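Local atomic coordinates of malonyl CoA-acyl carrier protein transacylase (Bartonella henselae, PDB entry 3QAT), a protein that catalyses transfer of the malonyl group from malonyl-CoA to acyl carrier protein, supplying the malonyl units used to extend chains in fatty acid biosynthesis. Residues A[23-28]-A[73-78]; A[147-152]-A[173-178]. All coordinates share one frame; numbering follows the deposited sequence. Where two conformers were deposited one is given.

Contact 1. Residues A[23-28]-A[73-78]; sequences KVLTEQ and SMAVIR
Leu25 swings its CG to the side opposite its own backbone N (chi1 -155°), and a chi2 of 69° then sends CD2, rather than CD1, across to helix 62-82. On the facing turn Val76 has CG1 trans to its backbone N, which leaves CG2 as the branch next to that N and turned to the leucine. The two methyls meet at 3.9 Å, Leu25 CD2 to Val76 CG2, with the side chains crossing at about a right angle. Leu25 CD2 also rests on the helix backbone, 4.0 Å from Ala75 C, and lies 4.1 Å from Ala75 CB. One methyl therefore sits between two successive residues of helix 62-82, and no hydrogen bond joins the segments. Within the acyl transferase domain this is helix-on-helix packing: the short helix 23-28, which follows strand 6-11 of the parallel sheet, lies against the long helix 62-82, whose Ile77 packs on Phe9 and Phe11 of that strand. The CA atoms of Leu25 and Ala75 are 7.8 Å apart, an approach consistent with the small alanine side chain at that position. The apolar cluster is widened by Ile309 of helix 306-316, touching both Leu25 and Val76, and by Ala32 of helix 30-43, touching Leu25 and Ala75. Next to Leu25, Thr26 turns its hydroxyl back onto its own helix: OG1 donates to Lys23 O at 2.7 Å, tilted 18° from the carbonyl plane, and that oxygen also accepts from Glu27 N.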
ATOM      1  N   LYS A  23      -0.516   0.547  19.252  1.00 11.67           N
ATOM      2  CA  LYS A  23      -0.761   1.046  20.621  1.00 13.48           C
ATOM      3  C   LYS A  23       0.365   0.597  21.554  1.00 14.10           C
ATOM      4  O   LYS A  23       0.941   1.419  22.281  1.00 14.25           O
ATOM      5  CB  LYS A  23      -2.129   0.595  21.166  1.00 13.21           C
ATOM      6  CG  LYS A  23      -2.426   1.015  22.621  1.00 16.40           C
ATOM      7  CD  LYS A  23      -2.558   2.525  22.740  1.00 19.73           C
ATOM      8  CE  LYS A  23      -2.599   2.990  24.185  1.00 21.31           C
ATOM      9  NZ  LYS A  23      -2.787   4.463  24.244  1.00 22.47           N
ATOM     10  N   VAL A  24       0.688  -0.695  21.511  1.00 14.73           N
ATOM     11  CA  VAL A  24       1.784  -1.215  22.352  1.00 14.78           C
ATOM     12  C   VAL A  24       3.123  -0.516  22.061  1.00 15.27           C
ATOM     13  O   VAL A  24       3.872  -0.154  22.991  1.00 15.16           O
ATOM     14  CB  VAL A  24       1.909  -2.750  22.237  1.00 15.47           C
ATOM     15  CG1 VAL A  24       3.193  -3.265  22.948  1.00 14.75           C
ATOM     16  CG2 VAL A  24       0.645  -3.396  22.815  1.00 16.40           C
ATOM     17  N   LEU A  25       3.406  -0.294  20.779  1.00 14.00           N
ATOM     18  CA  LEU A  25       4.636   0.375  20.391  1.00 14.71           C
ATOM     19  C   LEU A  25       4.687   1.799  20.973  1.00 14.45           C
ATOM     20  O   LEU A  25       5.744   2.225  21.436  1.00 14.92           O
ATOM     21  CB  LEU A  25       4.802   0.391  18.863  1.00 14.36           C
ATOM     22  CG  LEU A  25       6.249   0.496  18.372  1.00 18.96           C
ATOM     23  CD1 LEU A  25       7.029  -0.811  18.674  1.00 18.21           C
ATOM     24  CD2 LEU A  25       6.294   0.824  16.872  1.00 20.01           C
ATOM     25  N   THR A  26       3.557   2.510  20.973  1.00 14.10           N
ATOM     26  CA  THR A  26       3.506   3.856  21.568  1.00 14.27           C
ATOM     27  C   THR A  26       3.740   3.860  23.077  1.00 14.70           C
ATOM     28  O   THR A  26       4.258   4.838  23.611  1.00 15.55           O
ATOM     29  CB  THR A  26       2.216   4.650  21.277  1.00 14.47           C
ATOM     30  OG1 THR A  26       1.100   4.051  21.937  1.00 16.64           O
ATOM     31  CG2 THR A  26       1.940   4.750  19.796  1.00 12.55           C
ATOM     32  N   GLU A  27       3.344   2.775  23.738  1.00 15.03           N
ATOM     33  CA  GLU A  27       3.555   2.632  25.191  1.00 16.64           C
ATOM     34  C   GLU A  27       5.026   2.381  25.508  1.00 17.00           C
ATOM     35  O   GLU A  27       5.517   2.807  26.564  1.00 18.15           O
ATOM     36  CB  GLU A  27       2.661   1.515  25.743  1.00 16.85           C
ATOM     37  CG  GLU A  27       1.195   1.912  25.747  1.00 19.70           C
ATOM     38  CD  GLU A  27       0.250   0.753  26.021  1.00 25.93           C
ATOM     39  OE1 GLU A  27       0.669  -0.423  25.891  1.00 26.82           O
ATOM     40  OE2 GLU A  27      -0.925   1.032  26.354  1.00 28.38           O
ATOM     41  N   GLN A  28       5.728   1.737  24.574  1.00 16.93           N
ATOM     42  CA  GLN A  28       7.111   1.270  24.745  1.00 17.29           C
ATOM     43  C   GLN A  28       8.163   2.291  24.309  1.00 17.06           C
ATOM     44  O   GLN A  28       9.266   2.318  24.858  1.00 18.86           O
ATOM     45  CB  GLN A  28       7.342  -0.022  23.946  1.00 16.67           C
ATOM     46  CG  GLN A  28       6.603  -1.250  24.461  1.00 18.74           C
ATOM     47  CD  GLN A  28       6.698  -2.418  23.486  1.00 20.72           C
ATOM     48  OE1 GLN A  28       6.651  -2.238  22.259  1.00 18.19           O
ATOM     49  NE2 GLN A  28       6.842  -3.622  24.029  1.00 23.49           N
ATOM     50  N   SER A  73       3.443   2.405  10.220  1.00  6.63           N
ATOM     51  CA  SER A  73       4.713   2.152   9.543  1.00  6.72           C
ATOM     52  C   SER A  73       5.798   3.139   9.978  1.00  7.08           C
ATOM     53  O   SER A  73       6.937   2.748  10.282  1.00  7.14           O
ATOM     54  CB  SER A  73       4.561   2.192   8.016  1.00  6.88           C
ATOM     55  OG  SER A  73       3.884   1.054   7.521  1.00  6.56           O
ATOM     56  N   MET A  74       5.431   4.412  10.015  1.00  7.10           N
ATOM     57  CA  MET A  74       6.427   5.451  10.398  1.00  8.11           C
ATOM     58  C   MET A  74       6.819   5.367  11.873  1.00  8.39           C
ATOM     59  O   MET A  74       7.961   5.659  12.221  1.00  8.95           O
ATOM     60  CB  MET A  74       5.926   6.851  10.026  1.00  8.44           C
ATOM     61  CG  MET A  74       6.050   7.126   8.521  1.00 10.49           C
ATOM     62  SD  MET A  74       7.730   6.884   7.844  1.00 11.03           S
ATOM     63  CE  MET A  74       8.702   7.980   8.884  1.00 12.90           C
ATOM     64  N   ALA A  75       5.900   4.927  12.743  1.00  8.14           N
ATOM     65  CA  ALA A  75       6.281   4.683  14.154  1.00  9.35           C
ATOM     66  C   ALA A  75       7.379   3.602  14.207  1.00  9.69           C
ATOM     67  O   ALA A  75       8.393   3.768  14.900  1.00  9.62           O
ATOM     68  CB  ALA A  75       5.068   4.237  14.982  1.00  8.77           C
ATOM     69  N   VAL A  76       7.194   2.509  13.473  1.00  9.27           N
ATOM     70  CA  VAL A  76       8.241   1.476  13.398  1.00  9.50           C
ATOM     71  C   VAL A  76       9.564   2.055  12.864  1.00 10.13           C
ATOM     72  O   VAL A  76      10.633   1.812  13.466  1.00 10.39           O
ATOM     73  CB  VAL A  76       7.795   0.276  12.558  1.00  9.09           C
ATOM     74  CG1 VAL A  76       8.980  -0.702  12.335  1.00  8.89           C
ATOM     75  CG2 VAL A  76       6.639  -0.428  13.239  1.00  9.92           C
ATOM     76  N   ILE A  77       9.510   2.831  11.775  1.00  9.50           N
ATOM     77  CA  ILE A  77      10.731   3.429  11.209  1.00 10.06           C
ATOM     78  C   ILE A  77      11.443   4.295  12.254  1.00 10.72           C
ATOM     79  O   ILE A  77      12.678   4.216  12.415  1.00 11.12           O
ATOM     80  CB  ILE A  77      10.455   4.251   9.912  1.00  9.65           C
ATOM     81  CG1 ILE A  77       9.988   3.341   8.749  1.00 10.02           C
ATOM     82  CG2 ILE A  77      11.706   5.113   9.509  1.00 11.57           C
ATOM     83  CD1 ILE A  77      11.079   2.349   8.192  1.00 11.72           C
ATOM     84  N   ARG A  78      10.675   5.141  12.947  1.00 10.39           N
ATOM     85  CA  ARG A  78      11.313   6.061  13.891  1.00 11.39           C
ATOM     86  C   ARG A  78      11.943   5.337  15.063  1.00 12.57           C
ATOM     87  O   ARG A  78      13.027   5.736  15.520  1.00 13.20           O
ATOM     88  CB  ARG A  78      10.340   7.122  14.395  1.00 12.07           C
ATOM     89  CG  ARG A  78       9.887   8.029  13.302  1.00 14.02           C
ATOM     90  CD  ARG A  78      10.862   9.152  13.102  1.00 17.36           C
ATOM     91  NE  ARG A  78      10.349  10.096  12.108  1.00 15.49           N
ATOM     92  CZ  ARG A  78       9.517  11.110  12.385  1.00 18.84           C
ATOM     93  NH1 ARG A  78       9.050  11.310  13.610  1.00 20.18           N
ATOM     94  NH2 ARG A  78       9.138  11.913  11.421  1.00 16.32           N
TER

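Contact 2. Residues A[147-152]-A[173-178]; sequences KDVEEI and IVISGE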
ATOM      1  N   LYS A 147      -3.167 -12.920 -17.968  1.00 28.68           N
ATOM      2  CA  LYS A 147      -3.699 -13.050 -19.326  1.00 28.66           C
ATOM      3  C   LYS A 147      -5.176 -13.451 -19.341  1.00 27.67           C
ATOM      4  O   LYS A 147      -5.988 -12.826 -20.034  1.00 28.38           O
ATOM      5  CB  LYS A 147      -2.856 -14.039 -20.154  1.00 29.45           C
ATOM      6  N   ASP A 148      -5.516 -14.482 -18.569  1.00 26.37           N
ATOM      7  CA  ASP A 148      -6.883 -14.988 -18.499  1.00 25.12           C
ATOM      8  C   ASP A 148      -7.832 -13.979 -17.848  1.00 23.11           C
ATOM      9  O   ASP A 148      -8.990 -13.879 -18.231  1.00 22.33           O
ATOM     10  CB  ASP A 148      -6.934 -16.315 -17.743  1.00 26.19           C
ATOM     11  CG  ASP A 148      -6.265 -17.460 -18.508  1.00 28.26           C
ATOM     12  OD1 ASP A 148      -5.826 -17.247 -19.665  1.00 30.77           O
ATOM     13  OD2 ASP A 148      -6.169 -18.564 -17.933  1.00 29.96           O
ATOM     14  N   VAL A 149      -7.342 -13.237 -16.858  1.00 21.21           N
ATOM     15  CA  VAL A 149      -8.193 -12.214 -16.248  1.00 19.76           C
ATOM     16  C   VAL A 149      -8.389 -11.040 -17.212  1.00 20.78           C
ATOM     17  O   VAL A 149      -9.476 -10.480 -17.283  1.00 19.29           O
ATOM     18  CB  VAL A 149      -7.694 -11.766 -14.860  1.00 18.57           C
ATOM     19  CG1 VAL A 149      -8.594 -10.634 -14.296  1.00 17.39           C
ATOM     20  CG2 VAL A 149      -7.663 -12.947 -13.917  1.00 17.07           C
ATOM     21  N   GLU A 150      -7.341 -10.684 -17.966  1.00 22.12           N
ATOM     22  CA  GLU A 150      -7.442  -9.621 -18.981  1.00 23.72           C
ATOM     23  C   GLU A 150      -8.491  -9.992 -20.039  1.00 24.06           C
ATOM     24  O   GLU A 150      -9.266  -9.147 -20.497  1.00 24.77           O
ATOM     25  CB  GLU A 150      -6.055  -9.304 -19.598  1.00 24.95           C
ATOM     26  CG  GLU A 150      -5.169  -8.471 -18.643  1.00 27.82           C
ATOM     27  CD  GLU A 150      -3.728  -8.223 -19.119  1.00 34.06           C
ATOM     28  OE1 GLU A 150      -3.227  -8.941 -20.015  1.00 37.37           O
ATOM     29  OE2 GLU A 150      -3.086  -7.294 -18.572  1.00 35.19           O
ATOM     30  N   GLU A 151      -8.546 -11.278 -20.366  1.00 23.94           N
ATOM     31  CA  GLU A 151      -9.548 -11.789 -21.280  1.00 24.52           C
ATOM     32  C   GLU A 151     -10.969 -11.673 -20.691  1.00 23.29           C
ATOM     33  O   GLU A 151     -11.901 -11.266 -21.387  1.00 23.24           O
ATOM     34  CB  GLU A 151      -9.205 -13.223 -21.668  1.00 25.53           C
ATOM     35  CG  GLU A 151      -9.883 -13.683 -22.948  1.00 28.66           C
ATOM     36  CD  GLU A 151      -9.946 -15.197 -23.052  1.00 33.27           C
ATOM     37  OE1 GLU A 151      -9.083 -15.888 -22.454  1.00 33.67           O
ATOM     38  OE2 GLU A 151     -10.873 -15.695 -23.733  1.00 37.48           O
ATOM     39  N   ILE A 152     -11.126 -11.981 -19.401  1.00 21.09           N
ATOM     40  CA  ILE A 152     -12.422 -11.791 -18.743  1.00 19.77           C
ATOM     41  C   ILE A 152     -12.837 -10.315 -18.785  1.00 19.52           C
ATOM     42  O   ILE A 152     -13.997 -10.000 -19.003  1.00 18.63           O
ATOM     43  CB  ILE A 152     -12.424 -12.291 -17.276  1.00 18.96           C
ATOM     44  CG1 ILE A 152     -12.212 -13.819 -17.224  1.00 18.89           C
ATOM     45  CG2 ILE A 152     -13.741 -11.936 -16.615  1.00 19.77           C
ATOM     46  CD1 ILE A 152     -12.017 -14.388 -15.830  1.00 18.24           C
ATOM     47  N   ILE A 173      -5.305 -11.991  -7.962  1.00 10.45           N
ATOM     48  CA  ILE A 173      -5.543 -10.823  -8.811  1.00 11.07           C
ATOM     49  C   ILE A 173      -6.833 -10.143  -8.335  1.00 11.06           C
ATOM     50  O   ILE A 173      -7.850 -10.812  -8.111  1.00 11.23           O
ATOM     51  CB  ILE A 173      -5.622 -11.216 -10.309  1.00 12.57           C
ATOM     52  CG1 ILE A 173      -4.237 -11.667 -10.831  1.00 15.19           C
ATOM     53  CG2 ILE A 173      -6.185 -10.039 -11.162  1.00 12.24           C
ATOM     54  CD1 ILE A 173      -4.234 -12.192 -12.240  1.00 20.32           C
ATOM     55  N   VAL A 174      -6.776  -8.823  -8.140  1.00  9.85           N
ATOM     56  CA  VAL A 174      -7.954  -8.046  -7.768  1.00  9.91           C
ATOM     57  C   VAL A 174      -8.413  -7.246  -8.973  1.00  9.01           C
ATOM     58  O   VAL A 174      -7.595  -6.596  -9.629  1.00  9.62           O
ATOM     59  CB  VAL A 174      -7.635  -7.090  -6.603  1.00  8.93           C
ATOM     60  CG1 VAL A 174      -8.898  -6.405  -6.135  1.00 11.64           C
ATOM     61  CG2 VAL A 174      -7.001  -7.882  -5.451  1.00 10.82           C
ATOM     62  N   ILE A 175      -9.698  -7.339  -9.297  1.00  9.16           N
ATOM     63  CA  ILE A 175     -10.272  -6.548 -10.388  1.00  9.14           C
ATOM     64  C   ILE A 175     -11.160  -5.426  -9.831  1.00  9.29           C
ATOM     65  O   ILE A 175     -11.550  -5.439  -8.660  1.00  9.58           O
ATOM     66  CB  ILE A 175     -11.078  -7.419 -11.391  1.00  9.26           C
ATOM     67  CG1 ILE A 175     -12.173  -8.201 -10.670  1.00  8.58           C
ATOM     68  CG2 ILE A 175     -10.109  -8.338 -12.153  1.00 10.37           C
ATOM     69  CD1 ILE A 175     -13.118  -8.964 -11.625  1.00 10.24           C
ATOM     70  N   SER A 176     -11.486  -4.472 -10.693  1.00  9.45           N
ATOM     71  CA  SER A 176     -12.160  -3.242 -10.270  0.80  9.77           C
ATOM     72  C   SER A 176     -12.844  -2.592 -11.455  1.00 11.11           C
ATOM     73  O   SER A 176     -12.386  -2.734 -12.591  1.00 11.66           O
ATOM     74  CB  SER A 176     -11.109  -2.280  -9.698  0.80 10.34           C
ATOM     75  OG  SER A 176     -11.705  -1.083  -9.227  0.80 10.77           O
ATOM     76  N   GLY A 177     -13.897  -1.839 -11.181  1.00 11.37           N
ATOM     77  CA  GLY A 177     -14.581  -1.088 -12.248  1.00 13.14           C
ATOM     78  C   GLY A 177     -16.052  -0.934 -11.959  1.00 14.11           C
ATOM     79  O   GLY A 177     -16.473  -0.811 -10.795  1.00 12.78           O
ATOM     80  N   GLU A 178     -16.854  -0.915 -13.023  1.00 14.80           N
ATOM     81  CA  GLU A 178     -18.276  -0.699 -12.826  1.00 16.16           C
ATOM     82  C   GLU A 178     -18.959  -1.920 -12.249  1.00 15.64           C
ATOM     83  O   GLU A 178     -18.636  -3.052 -12.614  1.00 15.74           O
ATOM     84  CB  GLU A 178     -18.936  -0.278 -14.128  1.00 17.48           C
ATOM     85  CG  GLU A 178     -18.496   1.108 -14.575  1.00 20.86           C
ATOM     86  CD  GLU A 178     -19.037   1.476 -15.930  1.00 24.25           C
ATOM     87  OE1 GLU A 178     -18.695   0.802 -16.930  1.00 24.69           O
ATOM     88  OE2 GLU A 178     -19.807   2.465 -15.989  1.00 29.39           O
TER
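Val149 puts both of its methyls onto strand 172-176: CG1 meets both isoleucines of the facing side and CG2 meets Ile173 alone. CG1 presses on Ile175 CG2 at 3.5 Å, tighter than usual for two carbons, and also lies 4.0 Å from Ile173 CG2. The other branch, CG2, reaches the far end of Ile173, 3.9 Å from its CD1. Val149 thus spans the gap between residues two apart on the strand, both of which direct their side chains to the helix, while Val174 between them points away. The approaches differ: Val149 and Ile173 run past each other in opposite senses, whereas Val149 and Ile175 meet at a slant. Ile175 holds CG1 between its backbone N and carbonyl carbon (chi1 56°), leaving CG2 trans to the carbonyl carbon as the branch that takes the valine. Ile173 instead extends, chi2 175°, carrying CD1 out along the valine's flank. The contact is wholly apolar, and all three side chains are buried.

The next layer fixes both partners. Backbone hydrogen bonds tie Ile173 to Leu141 and Ile175 to Ala139 of strand 136-142, and Val174 and Ser176 to strand 162-169 on the other edge. Leu141 and Leu144 also touch Val149, while Ala185 of helix 179-191 packs on Ile175 and on Ile152, roughly one helical turn beyond Val149. Helix 146-155 and helix 179-191 thus pack together on one face of an antiparallel set of strands, an alpha/beta layer consistent with the small ferredoxin-like subdomain of malonyl-CoA:ACP transacylases.

How the contacts relate
Contact 1 is complete before contact 2 begins along the chain, and the two lie on opposite sides of the molecule's centre. Their own centres are 37 Å apart and their nearest atoms about 19 Å, so they do not touch. They share no helix, strand or sheet, although all four segments belong to the acyl transferase domain. Contact 1 joins two helices beside the parallel sheet containing strands 6-11 and 93-96, whereas contact 2 lays a helix on the mixed sheet containing strand 172-176. The two therefore report on separate alpha/beta units, consistent with the large and small subdomains between which this family forms its active site.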